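Local coordinates for protein 11R-lipoxygenase (Gersemia fruticosa, PDB 3VF1) that is a calcium-dependent, iron-containing lipoxygenase that probably inserts molecular oxygen into polyunsaturated fatty acids with 11R specificity, at residues Y22-T28 / G69-Q75; D98-K103 / P122-I128; Y134-L140 / S413-K419. One frame throughout, in Å; residues are numbered along the deposited sequence.

In the fold
Interactions 1 and 2 belong to one antiparallel sheet of the PLAT domain, while interaction 3 joins that domain to the lipoxygenase domain. The centres of interactions 1 and 2 are about 14 Å apart, and neighbouring strands 20-28 and 100-109, with W99 just before the latter, connect them: E27 O lies 2.8 Å from A102 N, and T28 OG1 3.0 Å from W99 NE1, both probable hydrogen bonds. Interaction 3 lies about 17 Å from interaction 2 between centres and meets it by packing, with P122 CD 3.7 Å from G136 N and R125 NH2 3.7 Å from W418 CZ2. Interaction 2 includes D98, a predicted calcium ligand; none of the three includes a ligand of the catalytic iron.

Interaction 1: Y22-T28 / G69-Q75; sequences YKITVET and GTDTYDQ
This contact is an antiparallel beta pairing inside the PLAT domain, where 69-75, on an outermost strand of its sheet, runs alongside 22-28. The short axes approach to 4.6 Å at 163°. Y22-Q75, I24-Y73 and V26-D71 are hydrogen-bonded pairs; K23-D74, T25-T72 and E27-T70 are non-hydrogen-bonded. Y22 N to Q75 O is 2.9 Å (Q75 N to Y22 O, 2.7 Å, is weak), I24 N to Y73 O 2.8 Å, Y73 N to I24 O 2.7 Å, V26 N to D71 O 2.9 Å and D71 N to V26 O 3.0 Å. T28 N to G69 O, 3.1 Å, ends the ladder; at the phi/psi of G69, 98/173, a CB would jam against the preceding carbonyl O, which calls for glycine.

V26 CG2 (chi1 t) lies 4.2 Å from Y73 CE1, and the Y73 hydroxyl bonds to D58 O. On the other face T25 CG2 meets T70 CG2 at 3.3 Å. Water 1 lies 2.5 Å from V26 O, 2.5 Å from D71 OD2 and 3.0 Å from T28 OG1, which also hydrogen-bonds W99 NE1.

Y22, I24, V26 and Y73 make their face mostly apolar, packing on I42, L44, F55 and L57 of the second sheet; D71 brings a charge at its T28 end, met by K59 and the water, while K23, T25, E27, T70, T72 and D74 make the other face polar.

Interaction 2: D98-K103 / P122-I128; sequences DWYIAK and PCYRWVI
Segments 98-103 and 122-128 run antiparallel, their end-to-end directions 170° apart, within the hairpin of strands 100-109 and 116-124. Y100 faces W126 and K103 faces P122 as non-hydrogen-bonded pairs; I101 with R125 is hydrogen-bonded, and the register slips by one residue between I101 and K103.

In the regular part, V127 N gives to W99 O at 3.2 Å and I101 N to R125 O at 3.1 Å, both well directed. The slip shows at I101 O and A102 O: I101 O takes weak bonds from R125 N (3.4 Å) and Y124 N (2.8 Å), while A102 O receives C123 N at 2.9 Å and, weakly, Y124 N at 2.9 Å. Y124 N is thus shared between two carbonyls. Its phi/psi of 58/53 supplies the left-handed residue of a G1 beta bulge, with Y124 and R125 opposite I101. A102 (-69/-63) and K103 form a classic bulge opposite E27, whose backbone bonds to both. W126 N is satisfied by D192 OD1, and W99 NE1 by T28 OG1.

Y100 (chi1 t) turns its ring edge toward the face of W126 (chi1 m, chi2 88°), with the planes at 55° and the Y100 ring centroid 4.8 Å from that of the five-membered ring. Y100 CB sits 3.6 Å above the centroid of the W126 six-membered ring. On the face of I101, I101 CD1 meets V127 CG1 at 3.9 Å.

D98 is a predicted calcium ligand, and W126 lies close to G33 of the same predicted site. This strand pair with its G1 bulge, its first strand also bulged against 20-28, lies next to that predicted calcium site and belongs to the C2-like PLAT beta sandwich.

Interaction 3: Y134-L140 / S413-K419; sequences YEGKAIL and SVHPVWK
I139 N donates to V414 O at 2.9 Å (164°), the firmest direct bond between 134-140 and 413-419. K419 NZ adds weak bonds to G136 O and to S413 O, each 3.4 Å, and reaches water 3 at 3.0 Å; that water is 2.6 Å from E135 O. L649 O is a further NZ partner. Water 2 links S413 OG (2.9 Å) to Y134 N (3.3 Å, weak), and E157 receives both the S413 and Y134 hydroxyls.

H415 N-caps the helix that starts at P416, its ND1 accepting V417 N at 3.1 Å while NE2 hydrogen-bonds D524 OD2. The non-regular 134-140, leaving the last PLAT strand, meets a helix N-terminus of the lipoxygenase domain, an interdomain contact.

V414 (chi1 p) is the most covered residue: its CB sits 3.7 Å over the Y134 ring centroid in a CH-pi contact, and its CG2 is 4.0 Å from I139 CB. A138 CB packs 4.0 Å from P416 CB. L140 CD2 lies 3.6 Å from P416 CG.

Interaction 1: Y22-T28 / G69-Q75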
loop_
_atom_site.group_PDB
_atom_site.type_symbol
_atom_site.label_atom_id
_atom_site.label_comp_id
_atom_site.label_asym_id
_atom_site.label_seq_id
_atom_site.Cartn_x
_atom_site.Cartn_y
_atom_site.Cartn_z
ATOM N N TYR A 22 22.306 36.572 -12.877
ATOM C CA TYR A 22 21.522 35.376 -12.586
ATOM C C TYR A 22 20.074 35.737 -12.285
ATOM O O TYR A 22 19.802 36.512 -11.368
ATOM C CB TYR A 22 22.103 34.638 -11.378
ATOM C CG TYR A 22 23.465 34.022 -11.604
ATOM C CD1 TYR A 22 23.780 33.396 -12.803
ATOM C CD2 TYR A 22 24.435 34.066 -10.613
ATOM C CE1 TYR A 22 25.023 32.832 -13.004
ATOM C CE2 TYR A 22 25.680 33.508 -10.809
ATOM C CZ TYR A 22 25.969 32.893 -12.005
ATOM O OH TYR A 22 27.209 32.333 -12.200
ATOM N N LYS A 23 19.148 35.173 -13.052
ATOM C CA LYS A 23 17.725 35.353 -12.786
ATOM C C LYS A 23 17.162 34.120 -12.086
ATOM O O LYS A 23 16.769 33.149 -12.732
ATOM C CB LYS A 23 16.960 35.619 -14.080
ATOM C CG LYS A 23 15.473 35.856 -13.872
ATOM C CD LYS A 23 14.791 36.278 -15.160
ATOM C CE LYS A 23 13.322 36.588 -14.933
ATOM N NZ LYS A 23 12.667 37.115 -16.163
ATOM N N ILE A 24 17.127 34.172 -10.758
ATOM C CA ILE A 24 16.694 33.038 -9.951
ATOM C C ILE A 24 15.203 33.116 -9.644
ATOM O O ILE A 24 14.739 34.065 -9.018
ATOM C CB ILE A 24 17.475 32.979 -8.627
ATOM C CG1 ILE A 24 18.981 32.970 -8.904
ATOM C CG2 ILE A 24 17.065 31.754 -7.821
ATOM C CD1 ILE A 24 19.836 33.105 -7.663
ATOM N N THR A 25 14.461 32.106 -10.086
ATOM C CA THR A 25 13.025 32.034 -9.839
ATOM C C THR A 25 12.707 30.859 -8.921
ATOM O O THR A 25 13.061 29.718 -9.214
ATOM C CB THR A 25 12.234 31.865 -11.146
ATOM O OG1 THR A 25 12.586 32.908 -12.062
ATOM C CG2 THR A 25 10.737 31.910 -10.873
ATOM N N VAL A 26 12.032 31.144 -7.813
ATOM C CA VAL A 26 11.692 30.116 -6.838
ATOM C C VAL A 26 10.192 29.856 -6.822
ATOM O O VAL A 26 9.396 30.767 -6.593
ATOM C CB VAL A 26 12.137 30.523 -5.422
ATOM C CG1 VAL A 26 11.797 29.426 -4.421
ATOM C CG2 VAL A 26 13.627 30.828 -5.402
ATOM N N GLU A 27 9.811 28.606 -7.068
ATOM C CA GLU A 27 8.414 28.205 -6.982
ATOM C C GLU A 27 8.156 27.495 -5.660
ATOM O O GLU A 27 8.737 26.444 -5.387
ATOM C CB GLU A 27 8.044 27.285 -8.145
ATOM C CG GLU A 27 8.224 27.916 -9.514
ATOM C CD GLU A 27 7.615 27.080 -10.624
ATOM O OE1 GLU A 27 7.036 26.016 -10.320
ATOM O OE2 GLU A 27 7.712 27.490 -11.802
ATOM N N THR A 28 7.286 28.076 -4.842
ATOM C CA THR A 28 6.941 27.488 -3.554
ATOM C C THR A 28 6.000 26.305 -3.752
ATOM O O THR A 28 5.091 26.356 -4.581
ATOM C CB THR A 28 6.265 28.519 -2.632
ATOM O OG1 THR A 28 7.111 29.668 -2.493
ATOM C CG2 THR A 28 5.993 27.919 -1.258
ATOM N N GLY A 69 2.867 29.914 -5.323
ATOM C CA GLY A 69 3.269 31.207 -5.845
ATOM C C GLY A 69 4.705 31.211 -6.329
ATOM O O GLY A 69 5.439 30.242 -6.138
ATOM N N THR A 70 5.105 32.314 -6.957
ATOM C CA THR A 70 6.451 32.445 -7.504
ATOM C C THR A 70 7.139 33.709 -7.001
ATOM O O THR A 70 6.493 34.729 -6.758
ATOM C CB THR A 70 6.420 32.489 -9.044
ATOM O OG1 THR A 70 5.963 31.231 -9.555
ATOM C CG2 THR A 70 7.806 32.786 -9.607
ATOM N N ASP A 71 8.457 33.629 -6.846
ATOM C CA ASP A 71 9.269 34.789 -6.513
ATOM C C ASP A 71 10.491 34.819 -7.421
ATOM O O ASP A 71 11.280 33.875 -7.443
ATOM C CB ASP A 71 9.710 34.745 -5.050
ATOM C CG ASP A 71 8.542 34.776 -4.088
ATOM O OD1 ASP A 71 8.022 35.878 -3.816
ATOM O OD2 ASP A 71 8.147 33.697 -3.597
ATOM N N THR A 72 10.643 35.905 -8.174
ATOM C CA THR A 72 11.758 36.039 -9.102
ATOM C C THR A 72 12.795 37.016 -8.558
ATOM O O THR A 72 12.451 38.071 -8.027
ATOM C CB THR A 72 11.279 36.510 -10.487
ATOM O OG1 THR A 72 10.440 35.504 -11.070
ATOM C CG2 THR A 72 12.461 36.772 -11.408
ATOM N N TYR A 73 14.067 36.653 -8.697
ATOM C CA TYR A 73 15.161 37.464 -8.180
ATOM C C TYR A 73 16.220 37.699 -9.252
ATOM O O TYR A 73 16.665 36.759 -9.910
ATOM C CB TYR A 73 15.812 36.773 -6.980
ATOM C CG TYR A 73 14.856 36.435 -5.858
ATOM C CD1 TYR A 73 14.046 35.309 -5.927
ATOM C CD2 TYR A 73 14.773 37.232 -4.723
ATOM C CE1 TYR A 73 13.174 34.990 -4.903
ATOM C CE2 TYR A 73 13.904 36.922 -3.693
ATOM C CZ TYR A 73 13.107 35.800 -3.788
ATOM O OH TYR A 73 12.240 35.483 -2.767
ATOM N N ASP A 74 16.616 38.956 -9.425
ATOM C CA ASP A 74 17.735 39.294 -10.297
ATOM C C ASP A 74 18.996 39.407 -9.451
ATOM O O ASP A 74 18.975 40.006 -8.377
ATOM C CB ASP A 74 17.469 40.610 -11.029
ATOM C CG ASP A 74 16.323 40.505 -12.019
ATOM O OD1 ASP A 74 16.179 39.439 -12.654
ATOM O OD2 ASP A 74 15.567 41.489 -12.164
ATOM N N GLN A 75 20.092 38.827 -9.930
ATOM C CA GLN A 75 21.321 38.779 -9.144
ATOM C C GLN A 75 22.575 38.929 -9.999
ATOM O O GLN A 75 22.514 38.921 -11.228
ATOM C CB GLN A 75 21.391 37.464 -8.363
ATOM C CG GLN A 75 20.261 37.262 -7.367
ATOM C CD GLN A 75 20.320 38.236 -6.207
ATOM O OE1 GLN A 75 21.051 39.225 -6.247
ATOM N NE2 GLN A 75 19.552 37.955 -5.160
HETATM O O HOH W 1 7.870 31.516 -4.698
#

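Interaction 2: D98-K103 / P122-I128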
loop_
_atom_site.group_PDB
_atom_site.type_symbol
_atom_site.label_atom_id
_atom_site.label_comp_id
_atom_site.label_asym_id
_atom_site.label_seq_id
_atom_site.Cartn_x
_atom_site.Cartn_y
_atom_site.Cartn_z
ATOM N N ASP A 98 10.083 27.470 7.884
ATOM C CA ASP A 98 10.658 26.510 6.954
ATOM C C ASP A 98 10.002 26.657 5.588
ATOM O O ASP A 98 8.784 26.548 5.456
ATOM C CB ASP A 98 10.487 25.082 7.470
ATOM C CG ASP A 98 11.363 24.788 8.672
ATOM O OD1 ASP A 98 12.439 25.412 8.793
ATOM O OD2 ASP A 98 10.978 23.930 9.493
ATOM N N TRP A 99 10.821 26.918 4.575
ATOM C CA TRP A 99 10.329 27.110 3.218
ATOM C C TRP A 99 10.266 25.782 2.476
ATOM O O TRP A 99 11.288 25.125 2.278
ATOM C CB TRP A 99 11.247 28.078 2.466
ATOM C CG TRP A 99 10.622 28.693 1.249
ATOM C CD1 TRP A 99 9.415 28.376 0.694
ATOM C CD2 TRP A 99 11.175 29.738 0.438
ATOM N NE1 TRP A 99 9.183 29.159 -0.413
ATOM C CE2 TRP A 99 10.248 30.003 -0.591
ATOM C CE3 TRP A 99 12.363 30.474 0.482
ATOM C CZ2 TRP A 99 10.473 30.972 -1.567
ATOM C CZ3 TRP A 99 12.583 31.436 -0.488
ATOM C CH2 TRP A 99 11.643 31.676 -1.499
ATOM N N TYR A 100 9.064 25.387 2.073
ATOM C CA TYR A 100 8.895 24.191 1.255
ATOM C C TYR A 100 8.910 24.586 -0.215
ATOM O O TYR A 100 7.962 25.195 -0.716
ATOM C CB TYR A 100 7.593 23.466 1.598
ATOM C CG TYR A 100 7.386 22.207 0.793
ATOM C CD1 TYR A 100 8.021 21.024 1.144
ATOM C CD2 TYR A 100 6.563 22.203 -0.324
ATOM C CE1 TYR A 100 7.839 19.869 0.405
ATOM C CE2 TYR A 100 6.374 21.055 -1.068
ATOM C CZ TYR A 100 7.014 19.891 -0.699
ATOM O OH TYR A 100 6.829 18.745 -1.437
ATOM N N ILE A 101 9.991 24.233 -0.901
ATOM C CA ILE A 101 10.211 24.675 -2.273
ATOM C C ILE A 101 9.946 23.560 -3.280
ATOM O O ILE A 101 10.491 22.462 -3.165
ATOM C CB ILE A 101 11.652 25.185 -2.456
ATOM C CG1 ILE A 101 11.909 26.374 -1.527
ATOM C CG2 ILE A 101 11.900 25.578 -3.907
ATOM C CD1 ILE A 101 13.346 26.844 -1.507
ATOM N N ALA A 102 9.105 23.853 -4.267
ATOM C CA ALA A 102 8.821 22.910 -5.339
ATOM C C ALA A 102 10.059 22.736 -6.210
ATOM O O ALA A 102 10.615 21.641 -6.301
ATOM C CB ALA A 102 7.647 23.393 -6.174
ATOM N N LYS A 103 10.487 23.822 -6.846
ATOM C CA LYS A 103 11.694 23.803 -7.664
ATOM C C LYS A 103 12.256 25.207 -7.857
ATOM O O LYS A 103 11.570 26.201 -7.623
ATOM C CB LYS A 103 11.410 23.167 -9.025
ATOM C CG LYS A 103 10.364 23.895 -9.850
ATOM C CD LYS A 103 10.000 23.102 -11.097
ATOM C CE LYS A 103 8.889 23.775 -11.887
ATOM N NZ LYS A 103 8.472 22.961 -13.062
ATOM N N PRO A 122 14.661 20.478 -9.601
ATOM C CA PRO A 122 13.527 19.828 -8.934
ATOM C C PRO A 122 13.853 19.549 -7.472
ATOM O O PRO A 122 14.812 18.830 -7.190
ATOM C CB PRO A 122 13.358 18.516 -9.713
ATOM C CG PRO A 122 14.108 18.712 -10.994
ATOM C CD PRO A 122 15.233 19.629 -10.659
ATOM N N CYS A 123 13.069 20.112 -6.558
ATOM C CA CYS A 123 13.392 20.057 -5.136
ATOM C C CYS A 123 12.337 19.293 -4.335
ATOM O O CYS A 123 12.533 18.124 -4.001
ATOM C CB CYS A 123 13.554 21.477 -4.588
ATOM S SG CYS A 123 13.994 21.558 -2.842
ATOM N N TYR A 124 11.225 19.955 -4.029
ATOM C CA TYR A 124 10.159 19.347 -3.238
ATOM C C TYR A 124 10.674 18.896 -1.872
ATOM O O TYR A 124 10.493 17.746 -1.470
ATOM C CB TYR A 124 9.539 18.180 -4.004
ATOM C CG TYR A 124 9.062 18.583 -5.379
ATOM C CD1 TYR A 124 7.893 19.310 -5.539
ATOM C CD2 TYR A 124 9.791 18.257 -6.513
ATOM C CE1 TYR A 124 7.454 19.693 -6.791
ATOM C CE2 TYR A 124 9.361 18.634 -7.771
ATOM C CZ TYR A 124 8.192 19.353 -7.903
ATOM O OH TYR A 124 7.754 19.737 -9.152
ATOM N N ARG A 125 11.317 19.821 -1.169
ATOM C CA ARG A 125 11.853 19.563 0.160
ATOM C C ARG A 125 11.688 20.801 1.030
ATOM O O ARG A 125 11.536 21.911 0.519
ATOM C CB ARG A 125 13.342 19.224 0.080
ATOM C CG ARG A 125 13.701 18.079 -0.851
ATOM C CD ARG A 125 13.458 16.727 -0.211
ATOM N NE ARG A 125 14.295 15.690 -0.814
ATOM C CZ ARG A 125 15.533 15.397 -0.424
ATOM N NH1 ARG A 125 16.102 16.054 0.580
ATOM N NH2 ARG A 125 16.207 14.437 -1.039
ATOM N N TRP A 126 11.717 20.609 2.344
ATOM C CA TRP A 126 11.826 21.728 3.271
ATOM C C TRP A 126 13.305 22.067 3.415
ATOM O O TRP A 126 14.140 21.169 3.506
ATOM C CB TRP A 126 11.248 21.364 4.639
ATOM C CG TRP A 126 9.798 20.981 4.622
ATOM C CD1 TRP A 126 9.282 19.737 4.409
ATOM C CD2 TRP A 126 8.677 21.847 4.846
ATOM N NE1 TRP A 126 7.910 19.774 4.479
ATOM C CE2 TRP A 126 7.514 21.058 4.746
ATOM C CE3 TRP A 126 8.545 23.211 5.117
ATOM C CZ2 TRP A 126 6.236 21.588 4.906
ATOM C CZ3 TRP A 126 7.275 23.736 5.276
ATOM C CH2 TRP A 126 6.138 22.927 5.169
ATOM N N VAL A 127 13.632 23.356 3.428
ATOM C CA VAL A 127 15.024 23.770 3.587
ATOM C C VAL A 127 15.536 23.443 4.986
ATOM O O VAL A 127 16.609 22.857 5.142
ATOM C CB VAL A 127 15.224 25.279 3.311
ATOM C CG1 VAL A 127 14.854 25.611 1.875
ATOM C CG2 VAL A 127 14.418 26.128 4.287
ATOM N N ILE A 128 14.758 23.808 6.000
ATOM C CA ILE A 128 15.153 23.602 7.389
ATOM C C ILE A 128 16.525 24.228 7.668
ATOM O O ILE A 128 16.613 25.426 7.936
ATOM C CB ILE A 128 15.150 22.103 7.755
ATOM C CG1 ILE A 128 13.783 21.490 7.447
ATOM C CG2 ILE A 128 15.493 21.914 9.226
ATOM C CD1 ILE A 128 13.716 19.996 7.675
#

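Interaction 3: Y134-L140 / S413-K419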
loop_
_atom_site.group_PDB
_atom_site.type_symbol
_atom_site.label_atom_id
_atom_site.label_comp_id
_atom_site.label_asym_id
_atom_site.label_seq_id
_atom_site.Cartn_x
_atom_site.Cartn_y
_atom_site.Cartn_z
ATOM N N TYR A 134 20.549 19.047 -6.835
ATOM C CA TYR A 134 21.178 18.859 -8.138
ATOM C C TYR A 134 20.291 19.411 -9.241
ATOM O O TYR A 134 19.122 19.721 -9.014
ATOM C CB TYR A 134 21.424 17.377 -8.417
ATOM C CG TYR A 134 22.243 16.660 -7.371
ATOM C CD1 TYR A 134 23.627 16.612 -7.456
ATOM C CD2 TYR A 134 21.631 16.015 -6.309
ATOM C CE1 TYR A 134 24.376 15.949 -6.506
ATOM C CE2 TYR A 134 22.369 15.353 -5.358
ATOM C CZ TYR A 134 23.739 15.323 -5.459
ATOM O OH TYR A 134 24.461 14.654 -4.501
ATOM N N GLU A 135 20.851 19.522 -10.439
ATOM C CA GLU A 135 20.075 19.894 -11.614
ATOM C C GLU A 135 19.313 18.662 -12.100
ATOM O O GLU A 135 19.747 17.532 -11.879
ATOM C CB GLU A 135 20.999 20.439 -12.705
ATOM C CG GLU A 135 20.301 21.272 -13.771
ATOM C CD GLU A 135 19.690 20.431 -14.876
ATOM O OE1 GLU A 135 20.109 19.266 -15.042
ATOM O OE2 GLU A 135 18.791 20.937 -15.583
ATOM N N GLY A 136 18.177 18.887 -12.756
ATOM C CA GLY A 136 17.271 17.814 -13.143
ATOM C C GLY A 136 17.932 16.540 -13.638
ATOM O O GLY A 136 17.597 15.446 -13.183
ATOM N N LYS A 137 18.866 16.683 -14.575
ATOM C CA LYS A 137 19.548 15.544 -15.188
ATOM C C LYS A 137 19.900 14.459 -14.167
ATOM O O LYS A 137 20.507 14.739 -13.133
ATOM C CB LYS A 137 20.823 16.028 -15.886
ATOM C CG LYS A 137 21.420 15.049 -16.882
ATOM C CD LYS A 137 22.763 15.554 -17.394
ATOM C CE LYS A 137 23.348 14.644 -18.467
ATOM N NZ LYS A 137 22.645 14.780 -19.776
ATOM N N ALA A 138 19.514 13.221 -14.464
ATOM C CA ALA A 138 19.841 12.087 -13.605
ATOM C C ALA A 138 21.187 11.503 -14.018
ATOM O O ALA A 138 21.466 11.349 -15.208
ATOM C CB ALA A 138 18.751 11.026 -13.679
ATOM N N ILE A 139 22.016 11.174 -13.033
ATOM C CA ILE A 139 23.392 10.765 -13.297
ATOM C C ILE A 139 23.816 9.581 -12.435
ATOM O O ILE A 139 23.794 9.656 -11.206
ATOM C CB ILE A 139 24.366 11.930 -13.036
ATOM C CG1 ILE A 139 23.988 13.141 -13.891
ATOM C CG2 ILE A 139 25.799 11.502 -13.319
ATOM C CD1 ILE A 139 24.734 14.403 -13.526
ATOM N N LEU A 140 24.205 8.491 -13.087
ATOM C CA LEU A 140 24.737 7.327 -12.388
ATOM C C LEU A 140 26.135 7.631 -11.862
ATOM O O LEU A 140 26.851 8.450 -12.437
ATOM C CB LEU A 140 24.790 6.126 -13.333
ATOM C CG LEU A 140 23.443 5.639 -13.867
ATOM C CD1 LEU A 140 23.639 4.625 -14.983
ATOM C CD2 LEU A 140 22.622 5.042 -12.739
ATOM N N SER A 413 19.867 11.877 -4.478
ATOM C CA SER A 413 18.700 12.352 -5.217
ATOM C C SER A 413 18.977 12.593 -6.704
ATOM O O SER A 413 18.064 12.932 -7.457
ATOM C CB SER A 413 18.154 13.632 -4.574
ATOM O OG SER A 413 19.163 14.619 -4.463
ATOM N N VAL A 414 20.229 12.427 -7.122
ATOM C CA VAL A 414 20.592 12.593 -8.528
ATOM C C VAL A 414 20.504 11.261 -9.278
ATOM O O VAL A 414 20.581 11.219 -10.504
ATOM C CB VAL A 414 22.016 13.182 -8.676
ATOM C CG1 VAL A 414 23.072 12.153 -8.290
ATOM C CG2 VAL A 414 22.246 13.684 -10.096
ATOM N N HIS A 415 20.332 10.177 -8.530
ATOM C CA HIS A 415 20.241 8.840 -9.110
ATOM C C HIS A 415 18.864 8.623 -9.744
ATOM O O HIS A 415 17.843 8.975 -9.152
ATOM C CB HIS A 415 20.487 7.798 -8.019
ATOM C CG HIS A 415 20.829 6.438 -8.543
ATOM N ND1 HIS A 415 20.004 5.736 -9.394
ATOM C CD2 HIS A 415 21.903 5.643 -8.323
ATOM C CE1 HIS A 415 20.557 4.573 -9.683
ATOM N NE2 HIS A 415 21.710 4.489 -9.045
ATOM N N PRO A 416 18.829 8.043 -10.956
ATOM C CA PRO A 416 17.565 7.845 -11.682
ATOM C C PRO A 416 16.555 6.957 -10.951
ATOM O O PRO A 416 15.356 7.206 -11.035
ATOM C CB PRO A 416 18.010 7.183 -12.993
ATOM C CG PRO A 416 19.363 6.626 -12.713
ATOM C CD PRO A 416 19.983 7.571 -11.738
ATOM N N VAL A 417 17.038 5.933 -10.253
ATOM C CA VAL A 417 16.167 5.033 -9.503
ATOM C C VAL A 417 15.522 5.745 -8.317
ATOM O O VAL A 417 14.365 5.486 -7.990
ATOM C CB VAL A 417 16.935 3.795 -9.005
ATOM C CG1 VAL A 417 16.086 2.988 -8.033
ATOM C CG2 VAL A 417 17.367 2.937 -10.181
ATOM N N TRP A 418 16.269 6.637 -7.674
ATOM C CA TRP A 418 15.710 7.443 -6.594
ATOM C C TRP A 418 14.537 8.266 -7.110
ATOM O O TRP A 418 13.502 8.374 -6.452
ATOM C CB TRP A 418 16.766 8.378 -6.003
ATOM C CG TRP A 418 16.161 9.503 -5.220
ATOM C CD1 TRP A 418 15.731 10.703 -5.710
ATOM C CD2 TRP A 418 15.905 9.532 -3.811
ATOM N NE1 TRP A 418 15.228 11.478 -4.694
ATOM C CE2 TRP A 418 15.322 10.782 -3.518
ATOM C CE3 TRP A 418 16.112 8.624 -2.769
ATOM C CZ2 TRP A 418 14.949 11.146 -2.227
ATOM C CZ3 TRP A 418 15.739 8.988 -1.488
ATOM C CH2 TRP A 418 15.165 10.238 -1.228
ATOM N N LYS A 419 14.707 8.851 -8.291
ATOM C CA LYS A 419 13.664 9.660 -8.907
ATOM C C LYS A 419 12.471 8.791 -9.281
ATOM O O LYS A 419 11.320 9.208 -9.157
ATOM C CB LYS A 419 14.197 10.354 -10.162
ATOM C CG LYS A 419 15.317 11.349 -9.905
ATOM C CD LYS A 419 15.797 11.965 -11.209
ATOM C CE LYS A 419 16.926 12.959 -10.987
ATOM N NZ LYS A 419 16.482 14.167 -10.237
HETATM O O HOH W 2 18.176 16.862 -6.032
HETATM O O HOH W 3 19.137 15.527 -10.320
#